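EscN (Escherichia coli O127:H6, PDB 2OBL) is a bacterial type III secretion system protein related to the alpha and beta subunits of ATP synthase and built on a P-loop nucleotide-binding fold. Local coordinates at residues A[91-96]-A[117-122]; A[275-280]-A[340-345]. The protein carries 1 engineered substitution. All blocks are in the same frame, centred on the assembly; numbering follows the deposited sequence.

Interaction 1. Residues A[91-96]-A[117-122]; sequences ICNGAS and ALLPQS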
loop_
_atom_site.group_PDB
_atom_site.type_symbol
_atom_site.label_atom_id
_atom_site.label_comp_id
_atom_site.label_asym_id
_atom_site.label_seq_id
_atom_site.Cartn_x
_atom_site.Cartn_y
_atom_site.Cartn_z
ATOM N N ILE A 91 0.488 -8.691 0.805
ATOM C CA ILE A 91 -0.474 -8.049 -0.081
ATOM C C ILE A 91 -0.295 -8.513 -1.529
ATOM O O ILE A 91 -1.269 -8.865 -2.193
ATOM C CB ILE A 91 -0.414 -6.492 0.015
ATOM C CG1 ILE A 91 -0.908 -6.019 1.393
ATOM C CG2 ILE A 91 -1.288 -5.898 -1.082
ATOM C CD1 ILE A 91 -0.602 -4.535 1.703
ATOM N N CYS A 92 0.946 -8.523 -2.021
ATOM C CA CYS A 92 1.197 -8.970 -3.388
ATOM C C CYS A 92 0.727 -10.407 -3.590
ATOM O O CYS A 92 0.167 -10.743 -4.632
ATOM C CB CYS A 92 2.682 -8.854 -3.753
ATOM S SG CYS A 92 3.295 -7.166 -3.955
ATOM N N ASN A 93 0.928 -11.248 -2.580
ATOM C CA ASN A 93 0.594 -12.665 -2.705
ATOM C C ASN A 93 -0.885 -12.951 -2.476
ATOM O O ASN A 93 -1.411 -13.962 -2.948
ATOM C CB ASN A 93 1.442 -13.481 -1.740
ATOM C CG ASN A 93 2.912 -13.465 -2.105
ATOM O OD1 ASN A 93 3.265 -13.347 -3.274
ATOM N ND2 ASN A 93 3.775 -13.593 -1.108
ATOM N N GLY A 94 -1.551 -12.061 -1.745
ATOM C CA GLY A 94 -2.931 -12.268 -1.355
ATOM C C GLY A 94 -3.947 -11.446 -2.118
ATOM O O GLY A 94 -5.126 -11.793 -2.132
ATOM N N ALA A 95 -3.507 -10.366 -2.759
ATOM C CA ALA A 95 -4.450 -9.403 -3.348
ATOM C C ALA A 95 -5.207 -9.944 -4.556
ATOM O O ALA A 95 -4.679 -10.747 -5.344
ATOM C CB ALA A 95 -3.751 -8.090 -3.704
ATOM N N SER A 96 -6.451 -9.495 -4.706
ATOM C CA SER A 96 -7.251 -9.867 -5.875
ATOM C C SER A 96 -6.943 -8.961 -7.064
ATOM O O SER A 96 -7.775 -8.162 -7.490
ATOM C CB SER A 96 -8.741 -9.843 -5.545
ATOM O OG SER A 96 -9.079 -10.945 -4.720
ATOM N N ALA A 117 12.373 -12.042 -2.589
ATOM C CA ALA A 117 12.327 -13.399 -2.050
ATOM C C ALA A 117 10.956 -13.779 -1.474
ATOM O O ALA A 117 10.624 -14.956 -1.406
ATOM C CB ALA A 117 13.433 -13.589 -1.010
ATOM N N LEU A 118 10.156 -12.788 -1.076
ATOM C CA LEU A 118 8.820 -13.046 -0.515
ATOM C C LEU A 118 7.804 -13.467 -1.579
ATOM O O LEU A 118 6.695 -13.903 -1.258
ATOM C CB LEU A 118 8.287 -11.794 0.208
ATOM C CG LEU A 118 9.205 -11.188 1.268
ATOM C CD1 LEU A 118 8.633 -9.894 1.805
ATOM C CD2 LEU A 118 9.417 -12.172 2.425
ATOM N N LEU A 119 8.161 -13.303 -2.849
ATOM C CA LEU A 119 7.187 -13.525 -3.914
ATOM C C LEU A 119 7.454 -14.833 -4.636
ATOM O O LEU A 119 8.497 -14.979 -5.277
ATOM C CB LEU A 119 7.228 -12.375 -4.920
ATOM C CG LEU A 119 7.214 -10.948 -4.365
ATOM C CD1 LEU A 119 7.275 -9.928 -5.523
ATOM C CD2 LEU A 119 6.013 -10.687 -3.455
ATOM N N PRO A 120 6.501 -15.777 -4.564
ATOM C CA PRO A 120 6.670 -17.032 -5.286
ATOM C C PRO A 120 6.515 -16.865 -6.797
ATOM O O PRO A 120 6.070 -15.812 -7.287
ATOM C CB PRO A 120 5.549 -17.912 -4.728
ATOM C CG PRO A 120 4.503 -16.965 -4.297
ATOM C CD PRO A 120 5.237 -15.739 -3.813
ATOM N N GLN A 121 6.891 -17.908 -7.526
ATOM C CA GLN A 121 6.841 -17.877 -8.972
ATOM C C GLN A 121 5.452 -17.497 -9.481
ATOM O O GLN A 121 5.337 -16.742 -10.430
ATOM C CB GLN A 121 7.317 -19.223 -9.550
ATOM C CG GLN A 121 8.798 -19.487 -9.286
ATOM C CD GLN A 121 9.692 -18.564 -10.093
ATOM O OE1 GLN A 121 9.674 -18.596 -11.323
ATOM N NE2 GLN A 121 10.454 -17.706 -9.405
ATOM N N SER A 122 4.400 -17.986 -8.829
ATOM C CA SER A 122 3.034 -17.689 -9.277
ATOM C C SER A 122 2.690 -16.201 -9.150
ATOM O O SER A 122 1.921 -15.651 -9.942
ATOM C CB SER A 122 2.012 -18.540 -8.520
ATOM O OG SER A 122 2.047 -18.272 -7.133
#

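Interaction 2. Residues A[275-280]-A[340-345]; sequences SEHLRA and ESLFKV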
loop_
_atom_site.group_PDB
_atom_site.type_symbol
_atom_site.label_atom_id
_atom_site.label_comp_id
_atom_site.label_asym_id
_atom_site.label_seq_id
_atom_site.Cartn_x
_atom_site.Cartn_y
_atom_site.Cartn_z
ATOM N N SER A 275 -23.853 -3.210 5.370
ATOM C CA SER A 275 -24.023 -2.444 6.597
ATOM C C SER A 275 -23.646 -3.310 7.806
ATOM O O SER A 275 -23.041 -2.826 8.758
ATOM C CB SER A 275 -25.438 -1.883 6.715
ATOM O OG SER A 275 -26.357 -2.897 7.045
ATOM N N GLU A 276 -23.968 -4.602 7.741
ATOM C CA GLU A 276 -23.660 -5.517 8.835
ATOM C C GLU A 276 -22.153 -5.695 9.008
ATOM O O GLU A 276 -21.652 -5.742 10.130
ATOM C CB GLU A 276 -24.345 -6.869 8.622
ATOM C CG GLU A 276 -25.734 -6.759 7.982
ATOM C CD GLU A 276 -25.651 -6.511 6.478
ATOM O OE1 GLU A 276 -24.882 -7.228 5.807
ATOM O OE2 GLU A 276 -26.337 -5.604 5.965
ATOM N N HIS A 277 -21.440 -5.804 7.892
ATOM C CA HIS A 277 -19.985 -5.863 7.916
ATOM C C HIS A 277 -19.455 -4.579 8.589
ATOM O O HIS A 277 -18.614 -4.638 9.486
ATOM C CB HIS A 277 -19.458 -6.001 6.477
ATOM C CG HIS A 277 -17.964 -6.053 6.365
ATOM N ND1 HIS A 277 -17.321 -6.517 5.236
ATOM C CD2 HIS A 277 -16.987 -5.693 7.231
ATOM C CE1 HIS A 277 -16.014 -6.442 5.412
ATOM N NE2 HIS A 277 -15.785 -5.947 6.613
ATOM N N LEU A 278 -19.966 -3.425 8.172
ATOM C CA LEU A 278 -19.519 -2.138 8.729
ATOM C C LEU A 278 -19.741 -2.092 10.244
ATOM O O LEU A 278 -18.888 -1.596 10.996
ATOM C CB LEU A 278 -20.285 -0.988 8.064
ATOM C CG LEU A 278 -19.723 0.425 8.238
ATOM C CD1 LEU A 278 -18.332 0.506 7.600
ATOM C CD2 LEU A 278 -20.657 1.446 7.610
ATOM N N ARG A 279 -20.894 -2.605 10.676
ATOM C CA ARG A 279 -21.259 -2.632 12.098
ATOM C C ARG A 279 -20.332 -3.523 12.910
ATOM O O ARG A 279 -19.881 -3.134 13.990
ATOM C CB ARG A 279 -22.706 -3.101 12.310
ATOM C CG ARG A 279 -23.139 -3.019 13.781
ATOM C CD ARG A 279 -24.000 -4.206 14.243
ATOM N NE ARG A 279 -23.282 -5.489 14.219
ATOM C CZ ARG A 279 -22.378 -5.891 15.117
ATOM N NH1 ARG A 279 -21.805 -7.086 14.985
ATOM N NH2 ARG A 279 -22.033 -5.116 16.142
ATOM N N ALA A 280 -20.058 -4.721 12.397
ATOM C CA ALA A 280 -19.135 -5.634 13.072
ATOM C C ALA A 280 -17.742 -5.018 13.171
ATOM O O ALA A 280 -17.087 -5.124 14.207
ATOM C CB ALA A 280 -19.064 -6.963 12.354
ATOM N N GLU A 340 -16.605 -13.955 7.936
ATOM C CA GLU A 340 -17.178 -14.882 8.914
ATOM C C GLU A 340 -16.423 -14.798 10.245
ATOM O O GLU A 340 -17.019 -14.840 11.325
ATOM C CB GLU A 340 -17.192 -16.316 8.368
ATOM C CG GLU A 340 -18.180 -16.505 7.214
ATOM C CD GLU A 340 -18.304 -17.948 6.751
ATOM O OE1 GLU A 340 -17.589 -18.821 7.293
ATOM O OE2 GLU A 340 -19.125 -18.211 5.848
ATOM N N SER A 341 -15.101 -14.672 10.158
ATOM C CA SER A 341 -14.262 -14.603 11.349
ATOM C C SER A 341 -14.483 -13.309 12.132
ATOM O O SER A 341 -14.468 -13.311 13.361
ATOM C CB SER A 341 -12.781 -14.760 10.974
ATOM O OG SER A 341 -12.543 -16.075 10.479
ATOM N N LEU A 342 -14.677 -12.205 11.417
ATOM C CA LEU A 342 -14.967 -10.916 12.046
ATOM C C LEU A 342 -16.228 -10.971 12.913
ATOM O O LEU A 342 -16.236 -10.506 14.057
ATOM C CB LEU A 342 -15.127 -9.829 10.983
ATOM C CG LEU A 342 -15.587 -8.451 11.466
ATOM C CD1 LEU A 342 -14.571 -7.840 12.435
ATOM C CD2 LEU A 342 -15.789 -7.536 10.275
ATOM N N PHE A 343 -17.295 -11.533 12.366
ATOM C CA PHE A 343 -18.539 -11.646 13.122
ATOM C C PHE A 343 -18.336 -12.451 14.406
ATOM O O PHE A 343 -18.883 -12.110 15.458
ATOM C CB PHE A 343 -19.645 -12.242 12.260
ATOM C CG PHE A 343 -20.278 -11.248 11.334
ATOM C CD1 PHE A 343 -21.549 -10.769 11.578
ATOM C CD2 PHE A 343 -19.601 -10.788 10.223
ATOM C CE1 PHE A 343 -22.135 -9.854 10.713
ATOM C CE2 PHE A 343 -20.182 -9.870 9.366
ATOM C CZ PHE A 343 -21.442 -9.410 9.614
ATOM N N LYS A 344 -17.527 -13.500 14.313
ATOM C CA LYS A 344 -17.194 -14.326 15.467
ATOM C C LYS A 344 -16.459 -13.564 16.584
ATOM O O LYS A 344 -16.711 -13.799 17.765
ATOM C CB LYS A 344 -16.386 -15.558 15.040
ATOM C CG LYS A 344 -17.171 -16.590 14.215
ATOM C CD LYS A 344 -18.530 -16.908 14.818
ATOM C CE LYS A 344 -19.250 -18.003 14.021
ATOM N NZ LYS A 344 -19.146 -17.712 12.563
ATOM N N VAL A 345 -15.564 -12.648 16.220
ATOM C CA VAL A 345 -14.777 -11.924 17.232
ATOM C C VAL A 345 -15.563 -10.829 17.969
ATOM O O VAL A 345 -15.157 -10.387 19.041
ATOM C CB VAL A 345 -13.438 -11.342 16.676
ATOM C CG1 VAL A 345 -12.630 -12.411 15.955
ATOM C CG2 VAL A 345 -13.691 -10.145 15.767
#

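Interaction 1. Residues A[91-96]-A[117-122]
Asn93, near the C-terminal end of helix 84-94, reaches across to the turn at Leu118 to Pro120 and makes the one hydrogen bond between the two segments: its ND2 donates to the backbone O of Leu118 at 2.9 Å. The N-H points almost straight at the oxygen (165°), and the acceptor lies nearly in the plane of the Asn93 amide, although the donor itself sits 28° out of the Leu118 carbonyl plane. The other branch of the amide, OD1, comes within 3.1 Å of Pro120 CD, where side chain and ring meet tip to tip. OD1 is also hydrogen-bonded to Thr123 OG1, and the two bonds together should fix the rotation of the amide. Next to this hydrogen bond is an apolar contact. Leu119 contributes the second largest buried surface after Asn93; its CD2 branch packs against Cys92 CB at 3.8 Å and stands at the same 3.8 Å from Asn93 OD1. Cys92 and Leu119 both also touch Leu102 of strand 99-105, which brings the helix and the turn together over the same strand. Pro120 occupies the N-cap position of the short helix 121-124. Through its bonds to Leu118 O, just before that helix, and Thr123 OG1, within it, Asn93 joins the end of one helix to the start of another. The arrangement belongs to the alpha/beta core of a P-loop NTPase: helix 84-94, whose first turn carries the last residues of a probable Walker A motif, packs on the parallel sheet beside the connection that leads into strand 127-132.

Interaction 2. Residues A[275-280]-A[340-345]
Phe343 lays one face of its ring against Ala280, whose CB sits 4.2 Å from the ring centroid and only 7° off the ring normal, a CH-pi contact over the centre. Its chi1 of -80° places CG anti to the carbonyl carbon, and the far end of the ring extends to helix 275-290, where CZ lies 3.7 Å from Glu276 O. Glu276 CB meets the ring at its edge, in the plane. Leu342, the neighbouring side chain, covers the same alanine from another direction: its CG and CD2 both stand 3.9 Å from Ala280 CB. CD2 also approaches His277 CD2 at 3.8 Å, the leucine and histidine side chains crossing at about a right angle. On its other side of the contact, Leu342 packs against Phe324 of helix 318-325. The small alanine thus receives both large side chains where the two helix segments pass 9.9 Å apart, inclined at 47°. This is apolar helix-to-helix packing within the mainly helical C-terminal domain of the EscN family, joining its first long helix to the last helix of the chain.

Interaction 1 comes first along the chain and closes before interaction 2 opens. Their centres lie 27 Å apart, and even their nearest atoms remain about 13 Å from each other, so the two do not touch. The 91-96/117-122 contact belongs to the nucleotide-binding domain, where helix 84-94 leans on strands 99-105 and 161-167 of the large mixed sheet. The 275-280/340-345 contact sits in the C-terminal region. Interaction 1 bridges 20 intervening residues that hold a strand and a helix; interaction 2 joins helices separated by 59 residues with much helix and no strand. A hydrogen bond from His277 NE2 to Gly64 O ties the helical part back to the nucleotide-binding domain.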